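Local atomic coordinates of saframycin Mx1 synthetase B (Legionella pneumophila subsp. pneumophila, PDB entry 3LNV), a protein that belongs to the ANL superfamily of AMP-binding proteins, in which a large N-terminal part is joined to a smaller C-terminal domain. Residues A50-A55 against I151-S156; F243-N248 against D272-R277; L193-K198 against E331-V336. All coordinates share one frame; numbering follows the deposited sequence.

Contact 1 (A50-A55 against I151-S156); sequences AKAIAA and IELNRS
A52, on helix 43-59, lies directly against S156, with the CA of A52 only 3.6 Å from the CA of S156, a spacing that brings the backbones almost into touch. Beside it, K51 CB and S156 OG make a tight carbon-oxygen approach of 2.9 Å, while the far end of K51 leads away to a salt bridge with D47. I151 is the loop side chain that reaches both A52 and I53, and can be followed outward. Its CB points at the helix. One branch, CG2, stands anti to the backbone N and rests 3.5 Å from the carbonyl O of A52. The other branch, CG1, is anti to the carbonyl carbon (chi1 -63°) and carries CD1 onward, where it ends 4.0 Å from CG1 of I53, the two isoleucine side chains crossing at about a right angle. A52 CB also has L153 CD2 at 4.3 Å, a looser contact.

At the other end, A55 turns its CB to the carbonyl O of R155, 3.4 Å away. R155 runs extended from CG to NE, away from A52 and A55, to where NH1 meets T56 OG1. Its NE donates to OE2 of E152 at 2.8 Å and 161°, with the acceptor in the guanidinium plane but NE standing above the carboxylate plane; this salt bridge links E152 to R155 across the turn. Two polar ties thus join loop and helix: R155 NH1 with T56 OG1, and S156 OG with the carbonyl O of Q48. T56 OG1 also bonds A52 O within the helix.

The loop follows strand 143-147 and precedes strand 169-174. It covers one side of helix 43-59, whose A50 and A54 touch Y87 and whose I53 touches Q80 of helix 76-87.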
loop_
_atom_site.group_PDB
_atom_site.type_symbol
_atom_site.label_atom_id
_atom_site.label_comp_id
_atom_site.label_asym_id
_atom_site.label_seq_id
_atom_site.Cartn_x
_atom_site.Cartn_y
_atom_site.Cartn_z
ATOM N N ALA A 50 -13.353 19.740 7.884
ATOM C CA ALA A 50 -14.310 18.692 7.452
ATOM C C ALA A 50 -15.712 19.256 7.264
ATOM O O ALA A 50 -16.385 18.972 6.268
ATOM C CB ALA A 50 -14.349 17.537 8.467
ATOM N N LYS A 51 -16.151 20.056 8.233
ATOM C CA LYS A 51 -17.484 20.656 8.178
ATOM C C LYS A 51 -17.580 21.642 7.023
ATOM O O LYS A 51 -18.578 21.676 6.303
ATOM C CB LYS A 51 -17.805 21.372 9.484
ATOM C CG LYS A 51 -18.060 20.444 10.694
ATOM C CD LYS A 51 -18.161 21.271 11.975
ATOM C CE LYS A 51 -18.556 20.411 13.164
ATOM N NZ LYS A 51 -18.235 21.070 14.475
ATOM N N ALA A 52 -16.546 22.462 6.870
ATOM C CA ALA A 52 -16.526 23.433 5.794
ATOM C C ALA A 52 -16.543 22.708 4.465
ATOM O O ALA A 52 -17.181 23.149 3.512
ATOM C CB ALA A 52 -15.303 24.326 5.898
ATOM N N ILE A 53 -15.840 21.583 4.394
ATOM C CA ILE A 53 -15.779 20.849 3.145
ATOM C C ILE A 53 -17.127 20.169 2.894
ATOM O O ILE A 53 -17.656 20.181 1.770
ATOM C CB ILE A 53 -14.602 19.854 3.137
ATOM C CG1 ILE A 53 -13.275 20.607 2.992
ATOM C CG2 ILE A 53 -14.769 18.821 2.031
ATOM C CD1 ILE A 53 -12.066 19.791 3.424
ATOM N N ALA A 54 -17.703 19.592 3.937
ATOM C CA ALA A 54 -19.012 18.952 3.788
ATOM C C ALA A 54 -20.060 19.986 3.362
ATOM O O ALA A 54 -20.956 19.702 2.582
ATOM C CB ALA A 54 -19.425 18.300 5.095
ATOM N N ALA A 55 -19.947 21.182 3.915
ATOM C CA ALA A 55 -20.932 22.218 3.692
ATOM C C ALA A 55 -20.899 22.577 2.226
ATOM O O ALA A 55 -21.940 22.778 1.613
ATOM C CB ALA A 55 -20.621 23.439 4.555
ATOM N N ILE A 151 -12.260 26.465 -0.447
ATOM C CA ILE A 151 -13.275 26.211 0.558
ATOM C C ILE A 151 -12.943 26.984 1.834
ATOM O O ILE A 151 -12.035 26.611 2.583
ATOM C CB ILE A 151 -13.403 24.696 0.829
ATOM C CG1 ILE A 151 -13.873 23.991 -0.458
ATOM C CG2 ILE A 151 -14.344 24.438 2.000
ATOM C CD1 ILE A 151 -13.546 22.509 -0.530
ATOM N N GLU A 152 -13.678 28.066 2.074
ATOM C CA GLU A 152 -13.429 28.934 3.226
ATOM C C GLU A 152 -14.031 28.351 4.514
ATOM O O GLU A 152 -15.144 27.830 4.502
ATOM C CB GLU A 152 -13.987 30.339 2.953
ATOM C CG GLU A 152 -15.473 30.346 2.586
ATOM C CD GLU A 152 -15.831 31.338 1.468
ATOM O OE1 GLU A 152 -15.024 32.260 1.193
ATOM O OE2 GLU A 152 -16.928 31.190 0.865
ATOM N N LEU A 153 -13.288 28.451 5.613
ATOM C CA LEU A 153 -13.710 27.893 6.901
ATOM C C LEU A 153 -15.000 28.511 7.425
ATOM O O LEU A 153 -15.666 27.946 8.289
ATOM C CB LEU A 153 -12.611 28.062 7.953
ATOM C CG LEU A 153 -11.521 27.001 8.094
ATOM C CD1 LEU A 153 -10.540 27.435 9.175
ATOM C CD2 LEU A 153 -12.100 25.625 8.420
ATOM N N ASN A 154 -15.351 29.677 6.904
ATOM C CA ASN A 154 -16.597 30.312 7.292
ATOM C C ASN A 154 -17.794 29.419 6.985
ATOM O O ASN A 154 -18.793 29.443 7.704
ATOM C CB ASN A 154 -16.772 31.657 6.583
ATOM C CG ASN A 154 -17.850 32.514 7.227
ATOM O OD1 ASN A 154 -18.184 32.324 8.403
ATOM N ND2 ASN A 154 -18.397 33.461 6.468
ATOM N N ARG A 155 -17.678 28.626 5.921
ATOM C CA ARG A 155 -18.769 27.761 5.468
ATOM C C ARG A 155 -19.113 26.676 6.494
ATOM O O ARG A 155 -20.225 26.168 6.531
ATOM C CB ARG A 155 -18.400 27.119 4.130
ATOM C CG ARG A 155 -17.858 28.116 3.103
ATOM C CD ARG A 155 -17.804 27.509 1.696
ATOM N NE ARG A 155 -17.183 28.412 0.725
ATOM C CZ ARG A 155 -16.757 28.031 -0.473
ATOM N NH1 ARG A 155 -16.876 26.758 -0.846
ATOM N NH2 ARG A 155 -16.204 28.917 -1.297
ATOM N N SER A 156 -18.151 26.344 7.340
ATOM C CA SER A 156 -18.327 25.313 8.352
ATOM C C SER A 156 -19.686 25.398 9.068
ATOM O O SER A 156 -20.349 24.383 9.303
ATOM C CB SER A 156 -17.186 25.412 9.365
ATOM O OG SER A 156 -16.901 24.140 9.918
#

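Contact 2 (F243-N248 against D272-R277); sequences FSFLQN and DYCVKR
F245 and Y273 both set their CG anti to the backbone N, chi1 168° and -174°, which sends the two rings into the gap between their helices, sliding past each other in opposite directions. An edge of Y273 is turned toward the face of F245 in an offset edge-to-face pair: the planes stand at 67°, and Y273 CD2 comes to 3.9 Å from F245 CZ. At the rim of the F245 ring, nearly in its plane, the SG of C274 lies 3.9 Å from CE1, a sulfur-aromatic contact. The phenol end of Y273 reaches the last turn of helix 242-247, where OH donates to the carbonyl O of L246 at 2.6 Å, in the carbonyl plane and on a lone pair. The L246 side chain crosses that of Y273 at about a right angle, its CD1 lying 4.1 Å from OH.

Helix 515-533 of the C-terminal part, in the Disco-interacting protein 2-like region, packs on this pair: F526 stacks on Y273 and E527 forms a salt bridge with R277 NH1, so the contact lies at the meeting of the N- and C-terminal parts of an ANL protein. That same NH1 donates to Y273 OH at 2.8 Å, tilted from the guanidinium plane; the phenol oxygen accepts from R277 NH1 and donates to L246 O. A bend at chi3 turns the guanidinium so that NH1 meets the phenol and NH2 a water 3.1 Å away, which lies at the guanidinium edge and bonds the carbonyl O of Q247.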
loop_
_atom_site.group_PDB
_atom_site.type_symbol
_atom_site.label_atom_id
_atom_site.label_comp_id
_atom_site.label_asym_id
_atom_site.label_seq_id
_atom_site.Cartn_x
_atom_site.Cartn_y
_atom_site.Cartn_z
ATOM N N PHE A 243 7.327 10.123 -2.603
ATOM C CA PHE A 243 8.364 10.667 -3.482
ATOM C C PHE A 243 9.584 11.060 -2.671
ATOM O O PHE A 243 10.724 10.863 -3.096
ATOM C CB PHE A 243 7.829 11.856 -4.305
ATOM C CG PHE A 243 8.904 12.640 -5.033
ATOM C CD1 PHE A 243 9.244 12.333 -6.342
ATOM C CD2 PHE A 243 9.572 13.683 -4.402
ATOM C CE1 PHE A 243 10.244 13.046 -7.008
ATOM C CE2 PHE A 243 10.562 14.403 -5.064
ATOM C CZ PHE A 243 10.896 14.079 -6.368
ATOM N N SER A 244 9.343 11.613 -1.491
ATOM C CA SER A 244 10.428 12.018 -0.615
ATOM C C SER A 244 11.228 10.813 -0.140
ATOM O O SER A 244 12.462 10.867 -0.063
ATOM C CB SER A 244 9.898 12.805 0.587
ATOM O OG SER A 244 9.139 13.926 0.167
ATOM N N PHE A 245 10.537 9.728 0.187
ATOM C CA PHE A 245 11.246 8.533 0.635
ATOM C C PHE A 245 12.051 7.954 -0.527
ATOM O O PHE A 245 13.220 7.620 -0.369
ATOM C CB PHE A 245 10.296 7.479 1.238
ATOM C CG PHE A 245 10.944 6.142 1.434
ATOM C CD1 PHE A 245 11.935 5.970 2.388
ATOM C CD2 PHE A 245 10.586 5.059 0.650
ATOM C CE1 PHE A 245 12.555 4.738 2.562
ATOM C CE2 PHE A 245 11.197 3.831 0.831
ATOM C CZ PHE A 245 12.186 3.677 1.801
ATOM N N LEU A 246 11.432 7.878 -1.701
ATOM C CA LEU A 246 12.081 7.328 -2.896
ATOM C C LEU A 246 13.350 8.074 -3.283
ATOM O O LEU A 246 14.326 7.476 -3.745
ATOM C CB LEU A 246 11.114 7.317 -4.088
ATOM C CG LEU A 246 10.337 6.025 -4.307
ATOM C CD1 LEU A 246 11.253 4.947 -4.903
ATOM C CD2 LEU A 246 9.734 5.537 -2.999
ATOM N N GLN A 247 13.313 9.386 -3.105
ATOM C CA GLN A 247 14.417 10.265 -3.460
ATOM C C GLN A 247 15.534 10.216 -2.413
ATOM O O GLN A 247 16.708 10.415 -2.729
ATOM C CB GLN A 247 13.894 11.697 -3.550
ATOM C CG GLN A 247 14.769 12.636 -4.338
ATOM C CD GLN A 247 14.366 14.087 -4.143
ATOM O OE1 GLN A 247 13.845 14.466 -3.088
ATOM N NE2 GLN A 247 14.618 14.913 -5.156
ATOM N N ASN A 248 15.158 9.956 -1.164
ATOM C CA ASN A 248 16.110 9.987 -0.059
ATOM C C ASN A 248 15.654 9.111 1.085
ATOM O O ASN A 248 15.190 9.610 2.092
ATOM C CB ASN A 248 16.277 11.409 0.450
ATOM C CG ASN A 248 17.428 11.541 1.421
ATOM O OD1 ASN A 248 18.360 10.732 1.416
ATOM N ND2 ASN A 248 17.376 12.560 2.254
ATOM N N ASP A 272 14.952 -3.306 2.149
ATOM C CA ASP A 272 16.070 -3.514 1.215
ATOM C C ASP A 272 16.547 -2.195 0.577
ATOM O O ASP A 272 17.754 -1.949 0.387
ATOM C CB ASP A 272 15.633 -4.482 0.114
ATOM C CG ASP A 272 15.626 -5.914 0.587
ATOM O OD1 ASP A 272 16.593 -6.296 1.291
ATOM O OD2 ASP A 272 14.659 -6.644 0.261
ATOM N N TYR A 273 15.590 -1.348 0.235
ATOM C CA TYR A 273 15.902 -0.097 -0.461
ATOM C C TYR A 273 16.736 0.833 0.421
ATOM O O TYR A 273 17.610 1.554 -0.067
ATOM C CB TYR A 273 14.607 0.580 -0.906
ATOM C CG TYR A 273 14.789 1.803 -1.764
ATOM C CD1 TYR A 273 15.368 1.708 -3.014
ATOM C CD2 TYR A 273 14.351 3.050 -1.334
ATOM C CE1 TYR A 273 15.529 2.811 -3.803
ATOM C CE2 TYR A 273 14.502 4.171 -2.128
ATOM C CZ TYR A 273 15.096 4.035 -3.362
ATOM O OH TYR A 273 15.254 5.119 -4.180
ATOM N N CYS A 274 16.475 0.816 1.725
ATOM C CA CYS A 274 17.296 1.581 2.662
ATOM C C CYS A 274 18.694 0.979 2.734
ATOM O O CYS A 274 19.692 1.689 2.734
ATOM C CB CYS A 274 16.708 1.554 4.073
ATOM S SG CYS A 274 15.194 2.507 4.348
ATOM N N VAL A 275 18.750 -0.341 2.851
ATOM C CA VAL A 275 20.032 -1.017 2.886
ATOM C C VAL A 275 20.822 -0.667 1.624
ATOM O O VAL A 275 21.966 -0.227 1.685
ATOM C CB VAL A 275 19.859 -2.539 3.040
ATOM C CG1 VAL A 275 21.216 -3.250 2.959
ATOM C CG2 VAL A 275 19.193 -2.853 4.375
ATOM N N LYS A 276 20.180 -0.810 0.479
ATOM C CA LYS A 276 20.845 -0.590 -0.800
ATOM C C LYS A 276 21.405 0.827 -0.956
ATOM O O LYS A 276 22.548 0.999 -1.411
ATOM C CB LYS A 276 19.896 -0.916 -1.950
ATOM C CG LYS A 276 20.591 -1.064 -3.302
ATOM C CD LYS A 276 20.772 -2.518 -3.697
ATOM C CE LYS A 276 21.755 -2.636 -4.855
ATOM N NZ LYS A 276 22.721 -3.717 -4.597
ATOM N N ARG A 277 20.625 1.835 -0.558
ATOM C CA ARG A 277 20.979 3.229 -0.838
ATOM C C ARG A 277 21.656 4.037 0.268
ATOM O O ARG A 277 22.264 5.068 -0.015
ATOM C CB ARG A 277 19.755 4.012 -1.313
ATOM C CG ARG A 277 19.342 3.633 -2.715
ATOM C CD ARG A 277 18.432 4.666 -3.315
ATOM N NE ARG A 277 19.094 5.946 -3.534
ATOM C CZ ARG A 277 18.569 6.902 -4.289
ATOM N NH1 ARG A 277 17.401 6.694 -4.884
ATOM N NH2 ARG A 277 19.206 8.046 -4.463
HETATM O O HOH W 1 17.569 10.280 -5.759
#

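Contact 3 (L193-K198 against E331-V336); sequences LDNLNK and EATLLV. With POP (pyrophosphate 2-), chain C; 1ZZ (5'-O-[(S)-(dodecanoyloxy)(hydroxy)phosphoryl]adenosine), chain B.
N195 meets T333 through its CB, 3.7 Å from T333 CG2, while the amide of N195 continues past the threonine and lies against the backbone of L334 and L335. The N195 side chain crosses that of L334 at about a right angle. T333 presents its methyl to the helix because CG2 is anti to the backbone N; its OG1 donates to the carbonyl O of S408.

L334 and L335 also set CG anti to the backbone N (chi1 -173° and -177°), and both reach the dodecanoyl tail of 1ZZ. L334 CD2 touches 1ZZ C5 at 3.6 Å, and L335 CD1 touches 1ZZ C7 at 3.6 Å. The other methyl of L335, CD2, packs 4.0 Å from the carbonyl O of K198, so this residue is wedged between helix 189-202 and the ligand. On the helix, K198 NZ is paired with D194 OD2 at 2.6 Å, on the syn side of the carboxylate.

E331, whose carboxylate lies at the pyrophosphate and whose OE2 is bonded to Y413 OH, ends a Y-G-L-A-E sequence that matches the Y-G-x-x-E type motif of ANL proteins; the leucines just after it form part of the wall beside the acyl tail in the ligand site.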
loop_
_atom_site.group_PDB
_atom_site.type_symbol
_atom_site.label_atom_id
_atom_site.label_comp_id
_atom_site.label_asym_id
_atom_site.label_seq_id
_atom_site.Cartn_x
_atom_site.Cartn_y
_atom_site.Cartn_z
ATOM N N LEU A 193 -14.455 0.905 11.293
ATOM C CA LEU A 193 -14.202 0.973 12.738
ATOM C C LEU A 193 -13.770 -0.395 13.286
ATOM O O LEU A 193 -12.963 -0.486 14.211
ATOM C CB LEU A 193 -15.436 1.471 13.495
ATOM C CG LEU A 193 -15.894 2.919 13.244
ATOM C CD1 LEU A 193 -17.195 3.196 13.995
ATOM C CD2 LEU A 193 -14.808 3.919 13.648
ATOM N N ASP A 194 -14.307 -1.458 12.714
ATOM C CA ASP A 194 -13.913 -2.780 13.165
ATOM C C ASP A 194 -12.422 -2.965 12.903
ATOM O O ASP A 194 -11.678 -3.401 13.774
ATOM C CB ASP A 194 -14.701 -3.872 12.455
ATOM C CG ASP A 194 -14.375 -5.249 13.007
ATOM O OD1 ASP A 194 -14.850 -5.557 14.124
ATOM O OD2 ASP A 194 -13.621 -6.001 12.350
ATOM N N ASN A 195 -11.973 -2.615 11.704
ATOM C CA ASN A 195 -10.552 -2.807 11.418
ATOM C C ASN A 195 -9.636 -1.821 12.139
ATOM O O ASN A 195 -8.521 -2.171 12.515
ATOM C CB ASN A 195 -10.245 -2.800 9.924
ATOM C CG ASN A 195 -9.118 -3.767 9.568
ATOM O OD1 ASN A 195 -9.260 -4.993 9.706
ATOM N ND2 ASN A 195 -8.003 -3.232 9.144
ATOM N N LEU A 196 -10.075 -0.578 12.291
ATOM C CA LEU A 196 -9.286 0.380 13.073
ATOM C C LEU A 196 -9.049 -0.143 14.507
ATOM O O LEU A 196 -7.962 0.022 15.079
ATOM C CB LEU A 196 -10.014 1.726 13.119
ATOM C CG LEU A 196 -9.598 2.811 12.116
ATOM C CD1 LEU A 196 -8.937 2.270 10.835
ATOM C CD2 LEU A 196 -10.737 3.753 11.821
ATOM N N ASN A 197 -10.087 -0.752 15.083
ATOM C CA ASN A 197 -10.018 -1.301 16.432
ATOM C C ASN A 197 -9.049 -2.491 16.490
ATOM O O ASN A 197 -8.269 -2.645 17.417
ATOM C CB ASN A 197 -11.402 -1.775 16.868
ATOM C CG ASN A 197 -11.361 -2.541 18.178
ATOM O OD1 ASN A 197 -10.967 -1.994 19.205
ATOM N ND2 ASN A 197 -11.771 -3.812 18.152
ATOM N N LYS A 198 -9.113 -3.337 15.481
ATOM C CA LYS A 198 -8.226 -4.495 15.425
ATOM C C LYS A 198 -6.781 -4.072 15.235
ATOM O O LYS A 198 -5.863 -4.711 15.745
ATOM C CB LYS A 198 -8.648 -5.393 14.267
ATOM C CG LYS A 198 -9.892 -6.190 14.537
ATOM C CD LYS A 198 -10.401 -6.784 13.221
ATOM C CE LYS A 198 -11.248 -8.021 13.461
ATOM N NZ LYS A 198 -12.550 -7.669 14.080
ATOM N N GLU A 331 -10.119 -5.951 0.379
ATOM C CA GLU A 331 -11.447 -6.571 0.493
ATOM C C GLU A 331 -11.796 -6.928 1.925
ATOM O O GLU A 331 -12.970 -7.096 2.287
ATOM C CB GLU A 331 -11.540 -7.850 -0.377
ATOM C CG GLU A 331 -11.566 -7.597 -1.879
ATOM C CD GLU A 331 -10.182 -7.524 -2.524
ATOM O OE1 GLU A 331 -9.177 -7.218 -1.841
ATOM O OE2 GLU A 331 -10.118 -7.750 -3.742
ATOM N N ALA A 332 -10.766 -7.048 2.746
ATOM C CA ALA A 332 -10.955 -7.260 4.173
ATOM C C ALA A 332 -10.662 -5.983 4.951
ATOM O O ALA A 332 -10.235 -6.039 6.098
ATOM C CB ALA A 332 -10.069 -8.409 4.657
ATOM N N THR A 333 -10.935 -4.840 4.312
ATOM C CA THR A 333 -10.558 -3.505 4.808
ATOM C C THR A 333 -9.040 -3.278 4.886
ATOM O O THR A 333 -8.498 -2.441 4.163
ATOM C CB THR A 333 -11.287 -3.125 6.120
ATOM O OG1 THR A 333 -12.702 -3.263 5.932
ATOM C CG2 THR A 333 -11.019 -1.681 6.492
ATOM N N LEU A 334 -8.356 -4.012 5.760
ATOM C CA LEU A 334 -6.898 -3.991 5.775
ATOM C C LEU A 334 -6.334 -5.236 6.484
ATOM O O LEU A 334 -6.032 -6.212 5.829
ATOM C CB LEU A 334 -6.348 -2.711 6.397
ATOM C CG LEU A 334 -4.823 -2.504 6.303
ATOM C CD1 LEU A 334 -4.406 -2.206 4.891
ATOM C CD2 LEU A 334 -4.344 -1.394 7.217
ATOM N N LEU A 335 -6.265 -5.204 7.812
ATOM C CA LEU A 335 -5.445 -6.165 8.585
ATOM C C LEU A 335 -6.162 -7.467 8.858
ATOM O O LEU A 335 -7.224 -7.473 9.471
ATOM C CB LEU A 335 -5.032 -5.562 9.927
ATOM C CG LEU A 335 -4.117 -6.356 10.864
ATOM C CD1 LEU A 335 -2.733 -6.386 10.234
ATOM C CD2 LEU A 335 -4.034 -5.720 12.277
ATOM N N VAL A 336 -5.542 -8.568 8.461
ATOM C CA VAL A 336 -6.142 -9.883 8.629
ATOM C C VAL A 336 -5.340 -10.746 9.611
ATOM O O VAL A 336 -5.917 -11.367 10.492
ATOM C CB VAL A 336 -6.294 -10.623 7.262
ATOM C CG1 VAL A 336 -6.797 -12.050 7.485
ATOM C CG2 VAL A 336 -7.256 -9.852 6.307
HETATM P P1 POP C . -5.361 -6.980 -6.667
HETATM O O1 POP C . -4.419 -6.195 -5.776
HETATM O O2 POP C . -5.948 -6.111 -7.754
HETATM O O3 POP C . -4.634 -8.067 -7.424
HETATM O O POP C . -6.615 -7.551 -5.824
HETATM P P2 POP C . -6.774 -8.245 -4.370
HETATM O O4 POP C . -6.884 -7.167 -3.270
HETATM O O5 POP C . -5.682 -9.229 -4.006
HETATM O O6 POP C . -8.056 -9.044 -4.519
HETATM P P 1ZZ B . -3.872 -4.759 -1.470
HETATM C C1 1ZZ B . -0.654 0.601 11.845
HETATM N N1 1ZZ B . 0.011 -9.458 0.428
HETATM O O1 1ZZ B . -1.349 -5.073 0.452
HETATM C C2 1ZZ B . -0.062 -0.293 10.759
HETATM N N2 1ZZ B . 0.354 -8.989 2.556
HETATM O O2 1ZZ B . -3.601 -4.367 0.139
HETATM C C3 1ZZ B . -1.178 -1.026 10.026
HETATM N N3 1ZZ B . 1.655 -11.406 0.297
HETATM O O3 1ZZ B . -5.178 -5.163 -1.675
HETATM C C4 1ZZ B . -0.950 -1.378 8.570
HETATM N N4 1ZZ B . 2.718 -11.869 2.378
HETATM O O4 1ZZ B . -3.530 -3.511 -2.337
HETATM C C5 1ZZ B . -1.433 -2.866 8.619
HETATM N N5 1ZZ B . 2.354 -10.631 4.261
HETATM O O5 1ZZ B . -3.002 -6.085 -1.808
HETATM C C6 1ZZ B . -0.808 -3.822 7.557
HETATM O O6 1ZZ B . -1.092 -8.180 -1.379
HETATM C C7 1ZZ B . -1.434 -5.152 7.121
HETATM O O7 1ZZ B . -1.360 -10.933 -2.253
HETATM C C8 1ZZ B . -2.001 -5.398 5.688
HETATM O O8 1ZZ B . -3.806 -10.349 -1.377
HETATM C C9 1ZZ B . -1.067 -5.088 4.534
HETATM C C10 1ZZ B . -1.530 -5.694 3.169
HETATM C C11 1ZZ B . -2.600 -4.824 2.467
HETATM C C12 1ZZ B . -2.630 -5.048 0.937
HETATM C C13 1ZZ B . -3.146 -7.282 -1.074
HETATM C C14 1ZZ B . -2.355 -8.361 -1.519
HETATM C C15 1ZZ B . -2.662 -9.821 -1.000
HETATM C C16 1ZZ B . -1.537 -10.492 -1.255
HETATM C C17 1ZZ B . -0.585 -9.456 -0.836
HETATM C C18 1ZZ B . -0.341 -8.684 1.571
HETATM C C19 1ZZ B . 1.160 -10.119 2.159
HETATM C C20 1ZZ B . 0.954 -10.368 0.930
HETATM C C21 1ZZ B . 2.531 -12.107 0.968
HETATM C C22 1ZZ B . 2.178 -10.924 2.908
#

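How the contacts relate
All three contacts belong to the AMP-binding region of the chain, but none touches another. Contact 1 and contact 2 have centres about 38 Å apart; contact 3 lies about 29 Å from contact 1 and about 28 Å from contact 2, centre to centre, and contacts 2 and 3 lie on opposite sides of the chain's centre. Along the chain, contact 1 closes first, and contact 2 is nested within the loop that contact 3 closes. Contact 1 is peripheral, joining helix 43-59 to a loop; contact 2 pairs helices 242-247 and 268-277 beside the C-terminal helix 515-533; contact 3 brings helix 189-202 to the loop entering strand 335-338 and its first residue. They are separate packing sites, and only contact 3 meets the ligands.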